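Local coordinates for hypothetical protein (Pseudomonas syringae pv. tomato, PDB 2OT9), which is of unknown function but belongs to the YaeQ family, grouped in the PDDEXK clan of nuclease-like folds, and holds a meso-tartaric acid molecule in this crystal, at residues Y47-Y51 with W174-R179; T41-L45 with M144-W150; E83-P87 with L104-L110; K9-N13 with E23-Q27. One frame throughout, in Å; residues are numbered along the deposited sequence.

Interaction 1. Residues Y47-Y51 with W174-R179; sequences YAFWY and WLTGER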
loop_
_atom_site.group_PDB
_atom_site.type_symbol
_atom_site.label_atom_id
_atom_site.label_comp_id
_atom_site.label_asym_id
_atom_site.label_seq_id
_atom_site.Cartn_x
_atom_site.Cartn_y
_atom_site.Cartn_z
ATOM N N TYR A 47 1.628 -1.900 3.648
ATOM C CA TYR A 47 2.635 -2.208 4.661
ATOM C C TYR A 47 2.455 -3.622 5.226
ATOM O O TYR A 47 3.431 -4.376 5.328
ATOM C CB TYR A 47 2.606 -1.166 5.800
ATOM C CG TYR A 47 3.749 -1.344 6.780
ATOM C CD1 TYR A 47 5.033 -0.902 6.469
ATOM C CD2 TYR A 47 3.546 -1.985 8.002
ATOM C CE1 TYR A 47 6.086 -1.089 7.343
ATOM C CE2 TYR A 47 4.588 -2.175 8.892
ATOM C CZ TYR A 47 5.856 -1.725 8.557
ATOM O OH TYR A 47 6.895 -1.911 9.426
ATOM N N ALA A 48 1.216 -3.965 5.624
ATOM C CA ALA A 48 0.916 -5.292 6.165
ATOM C C ALA A 48 1.096 -6.368 5.081
ATOM O O ALA A 48 1.688 -7.434 5.327
ATOM C CB ALA A 48 -0.506 -5.335 6.738
ATOM N N PHE A 49 0.631 -6.060 3.874
ATOM C CA PHE A 49 0.562 -7.026 2.783
ATOM C C PHE A 49 1.942 -7.386 2.220
ATOM O O PHE A 49 2.152 -8.503 1.743
ATOM C CB PHE A 49 -0.344 -6.480 1.680
ATOM C CG PHE A 49 -0.763 -7.504 0.671
ATOM C CD1 PHE A 49 -1.508 -8.624 1.055
ATOM C CD2 PHE A 49 -0.441 -7.333 -0.671
ATOM C CE1 PHE A 49 -1.921 -9.586 0.102
ATOM C CE2 PHE A 49 -0.851 -8.287 -1.633
ATOM C CZ PHE A 49 -1.583 -9.404 -1.242
ATOM N N TRP A 50 2.876 -6.446 2.289
ATOM C CA TRP A 50 4.242 -6.706 1.846
ATOM C C TRP A 50 5.279 -6.517 2.933
ATOM O O TRP A 50 6.436 -6.220 2.635
ATOM C CB TRP A 50 4.576 -5.841 0.627
ATOM C CG TRP A 50 3.907 -6.313 -0.626
ATOM C CD1 TRP A 50 4.186 -7.457 -1.329
ATOM C CD2 TRP A 50 2.875 -5.639 -1.344
ATOM N NE1 TRP A 50 3.371 -7.542 -2.419
ATOM C CE2 TRP A 50 2.571 -6.428 -2.471
ATOM C CE3 TRP A 50 2.173 -4.435 -1.143
ATOM C CZ2 TRP A 50 1.590 -6.053 -3.415
ATOM C CZ3 TRP A 50 1.200 -4.055 -2.077
ATOM C CH2 TRP A 50 0.919 -4.861 -3.201
ATOM N N TYR A 51 4.863 -6.713 4.187
ATOM C CA TYR A 51 5.724 -6.524 5.346
ATOM C C TYR A 51 7.121 -7.156 5.223
ATOM O O TYR A 51 7.254 -8.311 4.812
ATOM C CB TYR A 51 5.065 -7.028 6.646
ATOM C CG TYR A 51 5.997 -6.783 7.801
ATOM C CD1 TYR A 51 6.146 -5.496 8.343
ATOM C CD2 TYR A 51 6.815 -7.808 8.291
ATOM C CE1 TYR A 51 7.062 -5.263 9.380
ATOM C CE2 TYR A 51 7.725 -7.576 9.311
ATOM C CZ TYR A 51 7.844 -6.305 9.844
ATOM O OH TYR A 51 8.760 -6.104 10.859
ATOM N N TRP A 174 -6.836 -8.387 -8.447
ATOM C CA TRP A 174 -5.572 -8.316 -9.199
ATOM C C TRP A 174 -5.798 -7.906 -10.650
ATOM O O TRP A 174 -6.527 -8.585 -11.381
ATOM C CB TRP A 174 -4.793 -9.649 -9.087
ATOM C CG TRP A 174 -4.220 -9.762 -7.724
ATOM C CD1 TRP A 174 -4.791 -10.378 -6.640
ATOM C CD2 TRP A 174 -3.006 -9.168 -7.259
ATOM N NE1 TRP A 174 -3.985 -10.216 -5.530
ATOM C CE2 TRP A 174 -2.885 -9.479 -5.886
ATOM C CE3 TRP A 174 -1.988 -8.414 -7.879
ATOM C CZ2 TRP A 174 -1.793 -9.067 -5.119
ATOM C CZ3 TRP A 174 -0.913 -7.985 -7.107
ATOM C CH2 TRP A 174 -0.819 -8.321 -5.746
ATOM N N LEU A 175 -5.184 -6.796 -11.061
ATOM C CA LEU A 175 -5.246 -6.344 -12.452
ATOM C C LEU A 175 -4.085 -6.914 -13.289
ATOM O O LEU A 175 -4.272 -7.315 -14.442
ATOM C CB LEU A 175 -5.255 -4.808 -12.541
ATOM C CG LEU A 175 -6.589 -4.113 -12.236
ATOM C CD1 LEU A 175 -6.959 -4.224 -10.793
ATOM C CD2 LEU A 175 -6.584 -2.628 -12.678
ATOM N N THR A 176 -2.894 -6.951 -12.696
ATOM C CA THR A 176 -1.721 -7.532 -13.349
ATOM C C THR A 176 -0.763 -8.061 -12.282
ATOM O O THR A 176 -0.703 -7.521 -11.173
ATOM C CB THR A 176 -1.006 -6.505 -14.282
ATOM O OG1 THR A 176 -0.075 -7.195 -15.130
ATOM C CG2 THR A 176 -0.256 -5.462 -13.470
ATOM N N GLY A 177 -0.033 -9.118 -12.609
ATOM C CA GLY A 177 1.002 -9.628 -11.716
ATOM C C GLY A 177 0.398 -10.253 -10.472
ATOM O O GLY A 177 -0.718 -10.784 -10.521
ATOM N N GLU A 178 1.132 -10.197 -9.358
ATOM C CA GLU A 178 0.782 -10.980 -8.175
ATOM C C GLU A 178 1.494 -10.438 -6.940
ATOM O O GLU A 178 2.381 -9.574 -7.033
ATOM C CB GLU A 178 1.180 -12.456 -8.374
ATOM C CG GLU A 178 2.679 -12.685 -8.583
ATOM C CD GLU A 178 3.074 -14.152 -8.747
ATOM O OE1 GLU A 178 4.293 -14.421 -8.821
ATOM O OE2 GLU A 178 2.189 -15.040 -8.794
ATOM N N ARG A 179 1.119 -10.955 -5.778
ATOM C CA ARG A 179 1.729 -10.488 -4.530
ATOM C C ARG A 179 3.235 -10.769 -4.490
ATOM O O ARG A 179 4.008 -9.947 -3.975
ATOM C CB ARG A 179 1.035 -11.111 -3.326
ATOM C CG ARG A 179 1.702 -10.818 -2.009
ATOM C CD ARG A 179 0.992 -11.587 -0.881
ATOM N NE ARG A 179 1.334 -11.012 0.414
ATOM C CZ ARG A 179 1.217 -11.654 1.579
ATOM N NH1 ARG A 179 0.778 -12.910 1.630
ATOM N NH2 ARG A 179 1.577 -11.046 2.693
#
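Arg179 lies across Phe49 at the C-terminal end of helix 37-49, where the chain's tail, having left the last strand of the mixed sheet, makes a guanidinium-aromatic stack and meets the end of the helix. Its CG stands anti to the backbone N (chi1 173°) and the chain stays extended to NE, which carries the arm across the ring. Arg179 CB lies beyond the CE2-CZ edge of Phe49, and Arg179 CG comes in to 3.6 Å from Phe49 CE2. Arg179 CD is over the ring face, 3.4 Å from Phe49 CZ, a CH-pi contact. The guanidinium then lies flat but off-centre on the ring, its plane turned by only 18°, and adds a cation-pi term. At the tip, NE and NH2 of Arg179 grip Phe49 O side-on, at 3.0 and 2.8 Å, with the oxygen in the guanidinium plane. One carbonyl at the helix end thus takes two N-H groups, while Asp16 forms a salt bridge with the same NH2 and probably steadies the positive charge. Trp174 and Phe49 meet edge to edge, Trp174 CZ2 3.7 Å from Phe49 CE2, and Trp174 touches Trp50 as well. Trp50, the first residue to leave helical geometry, takes the edge of Phe49, at CD2, over its indole face and turns its N-H to the tail: Trp50 NE1 donates to Arg179 O over 2.9 Å, in the indole plane and on a lone pair of that carbonyl.

Interaction 2. Residues T41-L45 with M144-W150; sequences TVRLL and MPRVIKW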
loop_
_atom_site.group_PDB
_atom_site.type_symbol
_atom_site.label_atom_id
_atom_site.label_comp_id
_atom_site.label_asym_id
_atom_site.label_seq_id
_atom_site.Cartn_x
_atom_site.Cartn_y
_atom_site.Cartn_z
ATOM N N THR A 41 -4.833 4.825 4.627
ATOM C CA THR A 41 -5.280 3.464 4.903
ATOM C C THR A 41 -4.793 2.464 3.856
ATOM O O THR A 41 -4.391 1.355 4.199
ATOM C CB THR A 41 -6.808 3.426 5.061
ATOM O OG1 THR A 41 -7.156 4.274 6.174
ATOM C CG2 THR A 41 -7.307 2.002 5.298
ATOM N N VAL A 42 -4.805 2.862 2.586
ATOM C CA VAL A 42 -4.241 2.004 1.540
ATOM C C VAL A 42 -2.733 1.778 1.777
ATOM O O VAL A 42 -2.245 0.650 1.626
ATOM C CB VAL A 42 -4.517 2.548 0.119
ATOM C CG1 VAL A 42 -3.975 1.577 -0.927
ATOM C CG2 VAL A 42 -6.048 2.691 -0.107
ATOM N N ARG A 43 -2.003 2.824 2.160
ATOM C CA ARG A 43 -0.581 2.654 2.527
ATOM C C ARG A 43 -0.386 1.663 3.687
ATOM O O ARG A 43 0.563 0.871 3.679
ATOM C CB ARG A 43 0.057 3.998 2.890
ATOM C CG ARG A 43 0.230 4.919 1.695
ATOM C CD ARG A 43 1.455 5.819 1.872
ATOM N NE ARG A 43 1.303 6.758 2.980
ATOM C CZ ARG A 43 2.300 7.461 3.515
ATOM N NH1 ARG A 43 2.048 8.304 4.523
ATOM N NH2 ARG A 43 3.548 7.326 3.048
ATOM N N LEU A 44 -1.267 1.723 4.689
ATOM C CA LEU A 44 -1.197 0.778 5.826
ATOM C C LEU A 44 -1.482 -0.668 5.407
ATOM O O LEU A 44 -0.830 -1.613 5.893
ATOM C CB LEU A 44 -2.168 1.177 6.953
ATOM C CG LEU A 44 -2.066 2.587 7.531
ATOM C CD1 LEU A 44 -3.079 2.762 8.681
ATOM C CD2 LEU A 44 -0.671 2.909 7.984
ATOM N N LEU A 45 -2.456 -0.853 4.518
ATOM C CA LEU A 45 -2.734 -2.193 3.981
ATOM C C LEU A 45 -1.514 -2.712 3.221
ATOM O O LEU A 45 -1.149 -3.869 3.362
ATOM C CB LEU A 45 -3.936 -2.154 3.028
ATOM C CG LEU A 45 -5.320 -2.030 3.672
ATOM C CD1 LEU A 45 -6.379 -1.773 2.585
ATOM C CD2 LEU A 45 -5.641 -3.281 4.488
HETATM N N MSE A 144 -10.332 8.016 11.120
HETATM C CA MSE A 144 -9.180 7.327 11.668
HETATM C C MSE A 144 -8.629 8.000 12.936
HETATM O O MSE A 144 -8.377 9.204 12.942
HETATM C CB MSE A 144 -8.097 7.185 10.600
HETATM C CG MSE A 144 -7.027 6.196 11.007
HETATM SE SE MSE A 144 -7.687 4.367 11.135
HETATM C CE MSE A 144 -7.209 3.748 9.330
ATOM N N PRO A 145 -8.477 7.231 14.027
ATOM C CA PRO A 145 -7.889 7.809 15.238
ATOM C C PRO A 145 -6.375 7.993 15.060
ATOM O O PRO A 145 -5.788 7.435 14.122
ATOM C CB PRO A 145 -8.182 6.751 16.306
ATOM C CG PRO A 145 -8.217 5.476 15.548
ATOM C CD PRO A 145 -8.833 5.815 14.210
ATOM N N ARG A 146 -5.765 8.771 15.947
ATOM C CA ARG A 146 -4.331 9.052 15.880
ATOM C C ARG A 146 -3.481 7.813 16.158
ATOM O O ARG A 146 -2.384 7.677 15.616
ATOM C CB ARG A 146 -3.962 10.204 16.823
ATOM C CG ARG A 146 -4.704 11.525 16.500
ATOM C CD ARG A 146 -4.260 12.117 15.159
ATOM N NE ARG A 146 -2.845 12.482 15.211
ATOM C CZ ARG A 146 -2.381 13.659 15.623
ATOM N NH1 ARG A 146 -3.218 14.621 15.996
ATOM N NH2 ARG A 146 -1.072 13.882 15.641
ATOM N N VAL A 147 -3.989 6.925 17.005
ATOM C CA VAL A 147 -3.348 5.631 17.235
ATOM C C VAL A 147 -4.209 4.561 16.541
ATOM O O VAL A 147 -5.349 4.302 16.943
ATOM C CB VAL A 147 -3.111 5.317 18.746
ATOM C CG1 VAL A 147 -2.314 4.038 18.910
ATOM C CG2 VAL A 147 -2.381 6.475 19.452
ATOM N N ILE A 148 -3.658 3.997 15.471
ATOM C CA ILE A 148 -4.330 2.991 14.662
ATOM C C ILE A 148 -3.853 1.612 15.103
ATOM O O ILE A 148 -2.679 1.262 14.928
ATOM C CB ILE A 148 -4.009 3.184 13.171
ATOM C CG1 ILE A 148 -4.328 4.625 12.736
ATOM C CG2 ILE A 148 -4.745 2.162 12.325
ATOM C CD1 ILE A 148 -3.442 5.126 11.619
ATOM N N LYS A 149 -4.775 0.836 15.668
ATOM C CA LYS A 149 -4.477 -0.518 16.147
ATOM C C LYS A 149 -5.222 -1.514 15.278
ATOM O O LYS A 149 -6.463 -1.534 15.260
ATOM C CB LYS A 149 -4.905 -0.675 17.600
ATOM C CG LYS A 149 -4.364 0.402 18.513
ATOM C CD LYS A 149 -4.928 0.223 19.911
ATOM C CE LYS A 149 -4.010 0.817 20.965
ATOM N NZ LYS A 149 -4.042 2.297 20.893
ATOM N N TRP A 150 -4.464 -2.303 14.525
ATOM C CA TRP A 150 -5.042 -3.314 13.655
ATOM C C TRP A 150 -4.496 -4.684 13.996
ATOM O O TRP A 150 -3.274 -4.854 14.131
ATOM C CB TRP A 150 -4.642 -3.053 12.204
ATOM C CG TRP A 150 -5.431 -2.013 11.462
ATOM C CD1 TRP A 150 -6.420 -1.189 11.938
ATOM C CD2 TRP A 150 -5.251 -1.678 10.086
ATOM N NE1 TRP A 150 -6.881 -0.372 10.909
ATOM C CE2 TRP A 150 -6.166 -0.647 9.775
ATOM C CE3 TRP A 150 -4.399 -2.162 9.079
ATOM C CZ2 TRP A 150 -6.260 -0.091 8.488
ATOM C CZ3 TRP A 150 -4.485 -1.605 7.807
ATOM C CH2 TRP A 150 -5.407 -0.575 7.527
#
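Thr41 OG1 is bonded to Glu37 O one turn back in helix 37-49, a bond that satisfies the hydroxyl within its own helix. The methyl CE of selenomethionine Met144 makes a close van der Waals contact there, 3.2 Å from Thr41 OG1. This is helix-on-sheet packing of an alpha/beta fold: the axes of segments 41-45 and 147-150 pass 11.9 Å apart at a crossing angle of -41°, and the contact between them is made by side chains, without a hydrogen bond. Trp150 and Ile148, two residues apart on the strand, both send CB toward the helix. The indole of Trp150 carries CG anti to its carbonyl carbon (chi1 -81°), which, with chi2 near 0°, points the six-membered ring at the helix. There Leu44 CB reaches Trp150 CZ3 at 3.7 Å, and Leu44 CD1 lies above one face near the rim, beside Ile148 CG2. Thr41 CG2 comes to the indole edge instead, in its plane and 3.9 Å from CH2 of Trp150. Leu45 approaches at about a right angle, placing Leu45 CD2 3.9 Å from Trp150 CZ3. Outside the segments, Phe10 meets this indole edge to face, and Leu137 and Leu140 of helix 134-141 touch Thr41. A bound sodium ion sits about 3 Å from the nearest atom of the Met144 side chain. Leu44 and Ile148 meet tip to tip, their two CD1 methyls 3.8 Å apart.

Interaction 3. Residues E83-P87 with L104-L110; sequences EVGQP and LLAYGSL. With SRT (S,R meso-tartaric acid), chain C.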
loop_
_atom_site.group_PDB
_atom_site.type_symbol
_atom_site.label_atom_id
_atom_site.label_comp_id
_atom_site.label_asym_id
_atom_site.label_seq_id
_atom_site.Cartn_x
_atom_site.Cartn_y
_atom_site.Cartn_z
ATOM N N GLU A 83 3.521 1.954 -4.892
ATOM C CA GLU A 83 2.665 3.141 -4.963
ATOM C C GLU A 83 1.240 2.813 -4.543
ATOM O O GLU A 83 0.853 1.641 -4.477
ATOM C CB GLU A 83 2.647 3.705 -6.389
ATOM C CG GLU A 83 4.007 4.198 -6.893
ATOM C CD GLU A 83 4.520 5.479 -6.195
ATOM O OE1 GLU A 83 3.966 5.929 -5.148
ATOM O OE2 GLU A 83 5.510 6.030 -6.700
ATOM N N VAL A 84 0.465 3.855 -4.261
ATOM C CA VAL A 84 -0.966 3.707 -3.992
ATOM C C VAL A 84 -1.731 4.734 -4.834
ATOM O O VAL A 84 -1.188 5.785 -5.182
ATOM C CB VAL A 84 -1.330 3.824 -2.472
ATOM C CG1 VAL A 84 -0.485 2.837 -1.620
ATOM C CG2 VAL A 84 -1.157 5.241 -1.971
ATOM N N GLY A 85 -2.975 4.429 -5.160
ATOM C CA GLY A 85 -3.817 5.390 -5.887
ATOM C C GLY A 85 -3.801 5.143 -7.385
ATOM O O GLY A 85 -3.887 3.994 -7.828
ATOM N N GLN A 86 -3.651 6.215 -8.163
ATOM C CA GLN A 86 -3.790 6.136 -9.612
ATOM C C GLN A 86 -2.619 6.818 -10.337
ATOM O O GLN A 86 -2.834 7.783 -11.076
ATOM C CB GLN A 86 -5.139 6.745 -10.037
ATOM C CG GLN A 86 -6.351 5.957 -9.505
ATOM C CD GLN A 86 -7.691 6.534 -9.910
ATOM O OE1 GLN A 86 -7.797 7.302 -10.869
ATOM N NE2 GLN A 86 -8.730 6.169 -9.168
ATOM N N PRO A 87 -1.379 6.315 -10.143
ATOM C CA PRO A 87 -0.251 6.901 -10.893
ATOM C C PRO A 87 -0.412 6.601 -12.381
ATOM O O PRO A 87 -1.042 5.596 -12.734
ATOM C CB PRO A 87 0.970 6.165 -10.335
ATOM C CG PRO A 87 0.428 4.858 -9.813
ATOM C CD PRO A 87 -0.956 5.177 -9.296
ATOM N N LEU A 104 1.546 -1.719 -7.117
ATOM C CA LEU A 104 0.608 -0.625 -6.919
ATOM C C LEU A 104 -0.651 -1.177 -6.280
ATOM O O LEU A 104 -1.245 -2.143 -6.801
ATOM C CB LEU A 104 0.276 0.041 -8.255
ATOM C CG LEU A 104 -0.956 0.959 -8.277
ATOM C CD1 LEU A 104 -0.746 2.213 -7.383
ATOM C CD2 LEU A 104 -1.281 1.365 -9.709
ATOM N N LEU A 105 -1.066 -0.565 -5.159
ATOM C CA LEU A 105 -2.412 -0.775 -4.644
ATOM C C LEU A 105 -3.291 0.384 -5.090
ATOM O O LEU A 105 -3.245 1.480 -4.501
ATOM C CB LEU A 105 -2.448 -0.865 -3.104
ATOM C CG LEU A 105 -2.045 -2.158 -2.423
ATOM C CD1 LEU A 105 -2.416 -2.097 -0.949
ATOM C CD2 LEU A 105 -2.748 -3.359 -3.114
ATOM N N ALA A 106 -4.087 0.137 -6.122
ATOM C CA ALA A 106 -4.918 1.158 -6.718
ATOM C C ALA A 106 -6.221 1.273 -5.920
ATOM O O ALA A 106 -6.636 0.305 -5.284
ATOM C CB ALA A 106 -5.201 0.793 -8.175
ATOM N N TYR A 107 -6.832 2.454 -5.908
ATOM C CA TYR A 107 -8.151 2.619 -5.285
ATOM C C TYR A 107 -8.880 3.754 -5.965
ATOM O O TYR A 107 -8.289 4.484 -6.772
ATOM C CB TYR A 107 -8.046 2.828 -3.757
ATOM C CG TYR A 107 -7.543 4.200 -3.357
ATOM C CD1 TYR A 107 -8.452 5.230 -3.029
ATOM C CD2 TYR A 107 -6.183 4.463 -3.281
ATOM C CE1 TYR A 107 -8.004 6.492 -2.672
ATOM C CE2 TYR A 107 -5.705 5.747 -2.929
ATOM C CZ TYR A 107 -6.629 6.747 -2.622
ATOM O OH TYR A 107 -6.187 8.009 -2.284
ATOM N N GLY A 108 -10.167 3.898 -5.641
ATOM C CA GLY A 108 -11.035 4.824 -6.343
ATOM C C GLY A 108 -11.656 4.122 -7.534
ATOM O O GLY A 108 -11.398 2.932 -7.774
ATOM N N SER A 109 -12.463 4.872 -8.275
ATOM C CA SER A 109 -13.070 4.433 -9.518
ATOM C C SER A 109 -11.987 4.268 -10.590
ATOM O O SER A 109 -11.295 5.227 -10.939
ATOM C CB SER A 109 -14.109 5.468 -9.960
ATOM O OG SER A 109 -14.433 5.327 -11.334
ATOM N N LEU A 110 -11.838 3.046 -11.089
ATOM C CA LEU A 110 -10.719 2.713 -11.979
ATOM C C LEU A 110 -11.063 2.591 -13.459
ATOM O O LEU A 110 -10.185 2.349 -14.274
ATOM C CB LEU A 110 -10.024 1.437 -11.483
ATOM C CG LEU A 110 -9.204 1.506 -10.190
ATOM C CD1 LEU A 110 -8.344 0.246 -10.150
ATOM C CD2 LEU A 110 -8.317 2.764 -10.092
HETATM O O1 SRT C . -2.919 8.478 -6.910
HETATM O O11 SRT C . -2.229 10.042 -8.265
HETATM C C1 SRT C . -2.122 9.375 -7.219
HETATM C C2 SRT C . -0.983 9.605 -6.259
HETATM O O2 SRT C . -0.780 10.962 -5.832
HETATM C C3 SRT C . 0.249 9.026 -6.914
HETATM O O3 SRT C . 0.139 7.624 -6.651
HETATM C C4 SRT C . 1.530 9.623 -6.363
HETATM O O4 SRT C . 1.688 9.820 -5.128
HETATM O O41 SRT C . 2.416 9.910 -7.194
#
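Gly85 O is buried against Ala106 without a hydrogen-bond donor anywhere in the model; what it meets is Ala106 CA, in a CA-H...O contact of 3.2 Å. It marks the place where two parallel strands stop pairing. Up to there the register is regular: Leu105 N donates to Glu83 O and Gly85 N to Leu105 O, each at 3.0 Å. Gly85 then turns with a positive phi of 96°, its CA lying against CE2 of the Tyr107 ring, and the chain beyond leaves the sheet. Gln86 reaches back to the turn after strand 101-106. Extended beyond CG, its chain carries the amide to Tyr107 O, where Gln86 NE2 makes a nearly straight bond of 3.0 Å with the acceptor in the amide plane; a second, weak bond runs to Ser109 O. Leu110 CD2 flanks the same NE2. On the face that carries Glu83 and Leu104, Leu104 CD1 touches Pro87 CD at 3.5 Å, at the start of the connection. The turn also presents polar backbone atoms to meso-tartaric acid: Gln86 N gives a straight bond of 2.7 Å to ligand O1, and ligand O3 donates to Val84 O at 2.7 Å. Arg39, from helix 37-49, bonds the ligand too. The whole is a beta-alpha-beta crossover, strand 78-84, helix 89-96 and strand 101-106, with the ligand pocket at the C-terminal end of its first strand.

Interaction 4. Residues K9-N13 with E23-Q27; sequences KFELN and ESVKQ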
loop_
_atom_site.group_PDB
_atom_site.type_symbol
_atom_site.label_atom_id
_atom_site.label_comp_id
_atom_site.label_asym_id
_atom_site.label_seq_id
_atom_site.Cartn_x
_atom_site.Cartn_y
_atom_site.Cartn_z
ATOM N N LYS A 9 0.332 7.040 14.888
ATOM C CA LYS A 9 1.046 5.863 15.359
ATOM C C LYS A 9 0.266 4.625 14.930
ATOM O O LYS A 9 -0.933 4.517 15.211
ATOM C CB LYS A 9 1.164 5.904 16.877
ATOM C CG LYS A 9 1.884 7.156 17.422
ATOM C CD LYS A 9 3.373 6.901 17.614
ATOM C CE LYS A 9 4.148 8.194 17.824
ATOM N NZ LYS A 9 5.530 7.885 18.313
ATOM N N PHE A 10 0.954 3.704 14.254
ATOM C CA PHE A 10 0.363 2.483 13.734
ATOM C C PHE A 10 0.891 1.320 14.571
ATOM O O PHE A 10 2.113 1.136 14.685
ATOM C CB PHE A 10 0.772 2.330 12.273
ATOM C CG PHE A 10 0.186 1.134 11.558
ATOM C CD1 PHE A 10 -1.137 0.743 11.740
ATOM C CD2 PHE A 10 0.943 0.471 10.599
ATOM C CE1 PHE A 10 -1.666 -0.325 11.007
ATOM C CE2 PHE A 10 0.414 -0.589 9.871
ATOM C CZ PHE A 10 -0.892 -0.984 10.073
ATOM N N GLU A 11 -0.030 0.575 15.179
ATOM C CA GLU A 11 0.296 -0.646 15.926
ATOM C C GLU A 11 -0.301 -1.845 15.188
ATOM O O GLU A 11 -1.530 -1.999 15.108
ATOM C CB GLU A 11 -0.229 -0.561 17.371
ATOM C CG GLU A 11 0.200 0.739 18.090
ATOM C CD GLU A 11 -0.166 0.770 19.565
ATOM O OE1 GLU A 11 -0.782 -0.203 20.045
ATOM O OE2 GLU A 11 0.172 1.765 20.244
ATOM N N LEU A 12 0.575 -2.674 14.625
ATOM C CA LEU A 12 0.143 -3.792 13.786
ATOM C C LEU A 12 0.497 -5.152 14.402
ATOM O O LEU A 12 1.678 -5.436 14.621
ATOM C CB LEU A 12 0.779 -3.681 12.391
ATOM C CG LEU A 12 0.622 -4.848 11.398
ATOM C CD1 LEU A 12 -0.847 -5.073 11.019
ATOM C CD2 LEU A 12 1.454 -4.578 10.139
ATOM N N ASN A 13 -0.519 -5.970 14.692
ATOM C CA ASN A 13 -0.307 -7.397 14.969
ATOM C C ASN A 13 -0.613 -8.185 13.708
ATOM O O ASN A 13 -1.779 -8.297 13.305
ATOM C CB ASN A 13 -1.180 -7.905 16.127
ATOM C CG ASN A 13 -0.873 -7.204 17.440
ATOM O OD1 ASN A 13 0.273 -6.880 17.729
ATOM N ND2 ASN A 13 -1.901 -6.974 18.240
ATOM N N GLU A 23 4.261 -11.044 13.408
ATOM C CA GLU A 23 4.988 -9.898 13.981
ATOM C C GLU A 23 4.023 -8.955 14.686
ATOM O O GLU A 23 2.872 -8.831 14.279
ATOM C CB GLU A 23 5.687 -9.088 12.885
ATOM C CG GLU A 23 6.597 -9.851 11.938
ATOM C CD GLU A 23 7.982 -10.138 12.511
ATOM O OE1 GLU A 23 8.193 -9.985 13.741
ATOM O OE2 GLU A 23 8.865 -10.527 11.713
ATOM N N SER A 24 4.503 -8.318 15.755
ATOM C CA SER A 24 3.901 -7.101 16.297
ATOM C C SER A 24 4.869 -5.971 15.998
ATOM O O SER A 24 6.042 -6.021 16.383
ATOM C CB SER A 24 3.679 -7.188 17.808
ATOM O OG SER A 24 2.597 -8.039 18.108
ATOM N N VAL A 25 4.369 -4.966 15.292
ATOM C CA VAL A 25 5.179 -3.873 14.783
ATOM C C VAL A 25 4.513 -2.531 15.134
ATOM O O VAL A 25 3.289 -2.433 15.224
ATOM C CB VAL A 25 5.329 -3.977 13.227
ATOM C CG1 VAL A 25 6.155 -2.827 12.674
ATOM C CG2 VAL A 25 5.987 -5.280 12.850
ATOM N N LYS A 26 5.344 -1.518 15.345
ATOM C CA LYS A 26 4.898 -0.146 15.514
ATOM C C LYS A 26 5.579 0.709 14.456
ATOM O O LYS A 26 6.766 0.534 14.174
ATOM C CB LYS A 26 5.245 0.366 16.906
ATOM C CG LYS A 26 4.457 -0.315 18.009
ATOM C CD LYS A 26 4.524 0.469 19.288
ATOM C CE LYS A 26 3.867 -0.284 20.425
ATOM N NZ LYS A 26 4.051 0.454 21.705
ATOM N N GLN A 27 4.816 1.603 13.841
ATOM C CA GLN A 27 5.357 2.557 12.883
ATOM C C GLN A 27 4.784 3.926 13.160
ATOM O O GLN A 27 3.608 4.048 13.505
ATOM C CB GLN A 27 4.975 2.165 11.452
ATOM C CG GLN A 27 5.812 1.054 10.852
ATOM C CD GLN A 27 7.233 1.487 10.565
ATOM O OE1 GLN A 27 8.175 0.715 10.754
ATOM N NE2 GLN A 27 7.402 2.731 10.124
#
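Strands 9-13 and 23-27 run antiparallel at 172° and 4.7 Å between axes, with Phe10-Gln27 and Leu12-Val25 as hydrogen-bonded pairs and Glu11-Lys26 and Asn13-Ser24 as non-hydrogen-bonded ones. Each hydrogen-bonded pair is closed by two bonds; Leu12 N to Val25 O spans 2.8 Å and Phe10 N to Gln27 O the same. CA-H...O contacts lie between these bonds, as where Lys26 CA is 3.2 Å from Phe10 O. On the face of Glu11 and Asn13, a side-chain hydrogen bond runs from Ser24 OG to Asn13 OD1, 2.6 Å. The hydroxyl lies above the amide plane of Asn13 and does not meet a lone pair head on, while ND2 of that amide is taken by Asp151. Glu11 OE2 and Lys26 NZ stay 4.3 Å apart, probably attracting weakly, beyond a salt bridge; the lysine chain is extended beyond CG. The other face carries Phe10, Leu12, Val25 and Gln27. Phe10 holds CG anti to its backbone N (chi1 -177°), which turns the ring away from strand 23-27 with its edge to Gln27 CB, while Leu12 CB sits over one ring face. This beta hairpin forms one margin of the mixed sheet: strand 6-16 pairs in parallel with strand 147-155 on its other side, strand 21-31 is outermost within the chain, and helix 37-49 packs on the Phe10 face through Leu44 and Tyr47.

From the N terminus, interaction 4 closes first, a short hairpin loop at one margin of the sheet. The chain then enters helix 37-49, where interaction 2 opens and, a few residues on, interaction 1. Interaction 3 closes the beta-alpha-beta unit and is nested inside both of those loops. Interaction 2 shuts when the chain reaches strand 147-155, interaction 1 only at the C-terminal tail, so these two cross. Strand 147-155 pairs with strand 6-16, joining interactions 2 and 4. Helix 37-49 and the turn after it touch the other contacts: Tyr47 and Tyr51 pack on the hairpin, Val42 on Val84 and Leu105 of interaction 3, and Trp50 on Leu105, tying hairpin, sheet centre and tail together.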